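Synaptic vesicle glycoprotein 2C (Homo sapiens, PDB 5JLV) is a synaptic vesicle membrane glycoprotein whose luminal domain is the protein receptor recognised by botulinum neurotoxin A. Local coordinates at residues 51-57 against 71-77. Sequence-based numbering, arbitrary orientation.
Sequences RFIGVKF and TFEDVTS
The rings of Phe52 and Phe72 lie face to face as an offset stack, ring centroids 4.4 Å apart and planes only 5° from parallel. The slide puts CD1 of Phe52 over the rim of the Phe72 ring, 3.5 Å from CE2 of Phe72. Both rings leave the backbone with CG opposite the carbonyl carbon (chi1 -54° and -69°), and this shared torsion keeps them in step. Phe92 meets Phe72 at a small interplanar angle, while Phe31 packs edge-to-face with Phe52. Phe57 comes in from the next side of the coil, crossing Phe72 at about a right angle; Phe57 CZ reaches the edge of the Phe72 ring, 4.1 Å from Phe72 CE2. Val55 CG1 sits over the centre of one face of Phe57, whereas Val75 CB touches that ring at its edge. Val75 CG1 lies 3.3 Å from Phe52 O, which already accepts the Glu73 N-H. On the Ile53 side, CD1 of that residue lies 3.9 Å from Glu73 CB and also covers part of one face of the Arg51 guanidinium. The backbones run parallel in exact register: Phe52 N donates a hydrogen bond to Thr71 O (2.8 Å), followed by Glu73 N to Phe52 O and Gly54 N to Glu73 O. Past the corner, the hydrogen bonds Thr76 N to Val55 O and Phe57 N to Thr76 O resume. Such like-on-like phenylalanine ladders between successive coils characterise the right-handed quadrilateral beta-helix of pentapeptide-repeat proteins.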
# COMPACT_ATOMS: atom_id res chain seq x y z
N ARG C 51 17.90 -22.50 -6.81
CA ARG C 51 18.19 -22.33 -5.40
C ARG C 51 19.67 -22.59 -5.13
O ARG C 51 20.16 -23.71 -5.26
CB ARG C 51 17.30 -23.24 -4.56
CG ARG C 51 15.83 -22.82 -4.61
CD ARG C 51 14.88 -23.88 -4.09
NE ARG C 51 15.21 -24.33 -2.74
CZ ARG C 51 15.12 -23.57 -1.64
NH1 ARG C 51 14.72 -22.30 -1.73
NH2 ARG C 51 15.43 -24.09 -0.46
N PHE C 52 20.38 -21.52 -4.80
CA PHE C 52 21.76 -21.59 -4.39
C PHE C 52 21.78 -21.47 -2.87
O PHE C 52 21.65 -20.36 -2.32
CB PHE C 52 22.55 -20.46 -5.05
CG PHE C 52 22.41 -20.41 -6.56
CD1 PHE C 52 21.33 -19.77 -7.17
CD2 PHE C 52 23.37 -21.01 -7.38
CE1 PHE C 52 21.20 -19.73 -8.56
CE2 PHE C 52 23.25 -20.97 -8.76
CZ PHE C 52 22.16 -20.32 -9.35
N ILE C 53 21.89 -22.62 -2.20
CA ILE C 53 21.73 -22.71 -0.74
C ILE C 53 23.03 -23.17 -0.08
O ILE C 53 23.44 -24.32 -0.24
CB ILE C 53 20.61 -23.73 -0.35
CG1 ILE C 53 19.35 -23.56 -1.23
CG2 ILE C 53 20.29 -23.64 1.13
CD1 ILE C 53 18.49 -22.34 -0.92
N GLY C 54 23.66 -22.27 0.67
CA GLY C 54 24.91 -22.59 1.38
C GLY C 54 26.10 -22.77 0.45
O GLY C 54 27.07 -23.44 0.79
N VAL C 55 26.03 -22.15 -0.72
CA VAL C 55 27.05 -22.29 -1.73
C VAL C 55 28.23 -21.36 -1.44
O VAL C 55 28.04 -20.21 -1.02
CB VAL C 55 26.47 -21.98 -3.13
CG1 VAL C 55 27.56 -21.99 -4.20
CG2 VAL C 55 25.37 -22.96 -3.47
N LYS C 56 29.44 -21.86 -1.65
CA LYS C 56 30.62 -21.01 -1.74
C LYS C 56 31.03 -20.83 -3.20
O LYS C 56 31.40 -21.80 -3.87
CB LYS C 56 31.77 -21.57 -0.90
CG LYS C 56 31.48 -21.63 0.59
CD LYS C 56 32.72 -21.98 1.41
CE LYS C 56 32.97 -23.48 1.41
NZ LYS C 56 34.00 -23.85 2.42
N PHE C 57 30.95 -19.59 -3.69
CA PHE C 57 31.45 -19.23 -5.02
C PHE C 57 32.90 -18.78 -4.92
O PHE C 57 33.25 -17.94 -4.09
CB PHE C 57 30.61 -18.10 -5.62
CG PHE C 57 29.17 -18.46 -5.84
CD1 PHE C 57 28.78 -19.14 -6.99
CD2 PHE C 57 28.20 -18.09 -4.91
CE1 PHE C 57 27.44 -19.45 -7.20
CE2 PHE C 57 26.86 -18.40 -5.12
CZ PHE C 57 26.48 -19.08 -6.26
N THR C 71 16.64 -18.07 -5.62
CA THR C 71 16.94 -17.80 -4.21
C THR C 71 18.42 -18.04 -3.99
O THR C 71 18.94 -19.13 -4.30
CB THR C 71 16.13 -18.73 -3.28
OG1 THR C 71 14.73 -18.53 -3.48
CG2 THR C 71 16.47 -18.46 -1.81
N PHE C 72 19.12 -17.02 -3.50
CA PHE C 72 20.48 -17.17 -3.00
C PHE C 72 20.41 -17.08 -1.49
O PHE C 72 19.97 -16.06 -0.94
CB PHE C 72 21.39 -16.06 -3.55
CG PHE C 72 21.66 -16.17 -5.04
CD1 PHE C 72 20.75 -15.67 -5.98
CD2 PHE C 72 22.84 -16.74 -5.50
CE1 PHE C 72 21.01 -15.75 -7.35
CE2 PHE C 72 23.11 -16.82 -6.87
CZ PHE C 72 22.20 -16.33 -7.79
N GLU C 73 20.82 -18.15 -0.81
CA GLU C 73 20.63 -18.25 0.64
C GLU C 73 21.86 -18.80 1.34
O GLU C 73 22.35 -19.89 1.00
CB GLU C 73 19.41 -19.10 0.95
CG GLU C 73 19.09 -19.20 2.42
CD GLU C 73 17.77 -19.90 2.65
OE1 GLU C 73 17.79 -21.11 2.96
OE2 GLU C 73 16.72 -19.25 2.51
N ASP C 74 22.36 -18.04 2.33
CA ASP C 74 23.56 -18.41 3.09
C ASP C 74 24.75 -18.70 2.17
O ASP C 74 25.42 -19.72 2.31
CB ASP C 74 23.30 -19.60 4.03
CG ASP C 74 22.41 -19.24 5.21
OD1 ASP C 74 22.53 -18.10 5.71
OD2 ASP C 74 21.62 -20.10 5.65
N VAL C 75 24.99 -17.80 1.22
CA VAL C 75 26.10 -17.97 0.29
C VAL C 75 27.25 -17.00 0.61
O VAL C 75 27.02 -15.87 1.07
CB VAL C 75 25.67 -17.89 -1.20
CG1 VAL C 75 24.34 -18.59 -1.43
CG2 VAL C 75 25.62 -16.46 -1.70
N THR C 76 28.47 -17.48 0.41
CA THR C 76 29.65 -16.62 0.43
C THR C 76 30.32 -16.67 -0.94
O THR C 76 30.08 -17.60 -1.71
CB THR C 76 30.66 -17.03 1.51
OG1 THR C 76 31.05 -18.39 1.30
CG2 THR C 76 30.05 -16.88 2.90
N SER C 77 31.13 -15.66 -1.24
CA SER C 77 31.74 -15.53 -2.57
C SER C 77 33.08 -14.79 -2.55
O SER C 77 33.22 -13.74 -1.92
CB SER C 77 30.77 -14.87 -3.55
OG SER C 77 30.31 -13.61 -3.06
O HOH W 1 33.27 -18.16 -1.33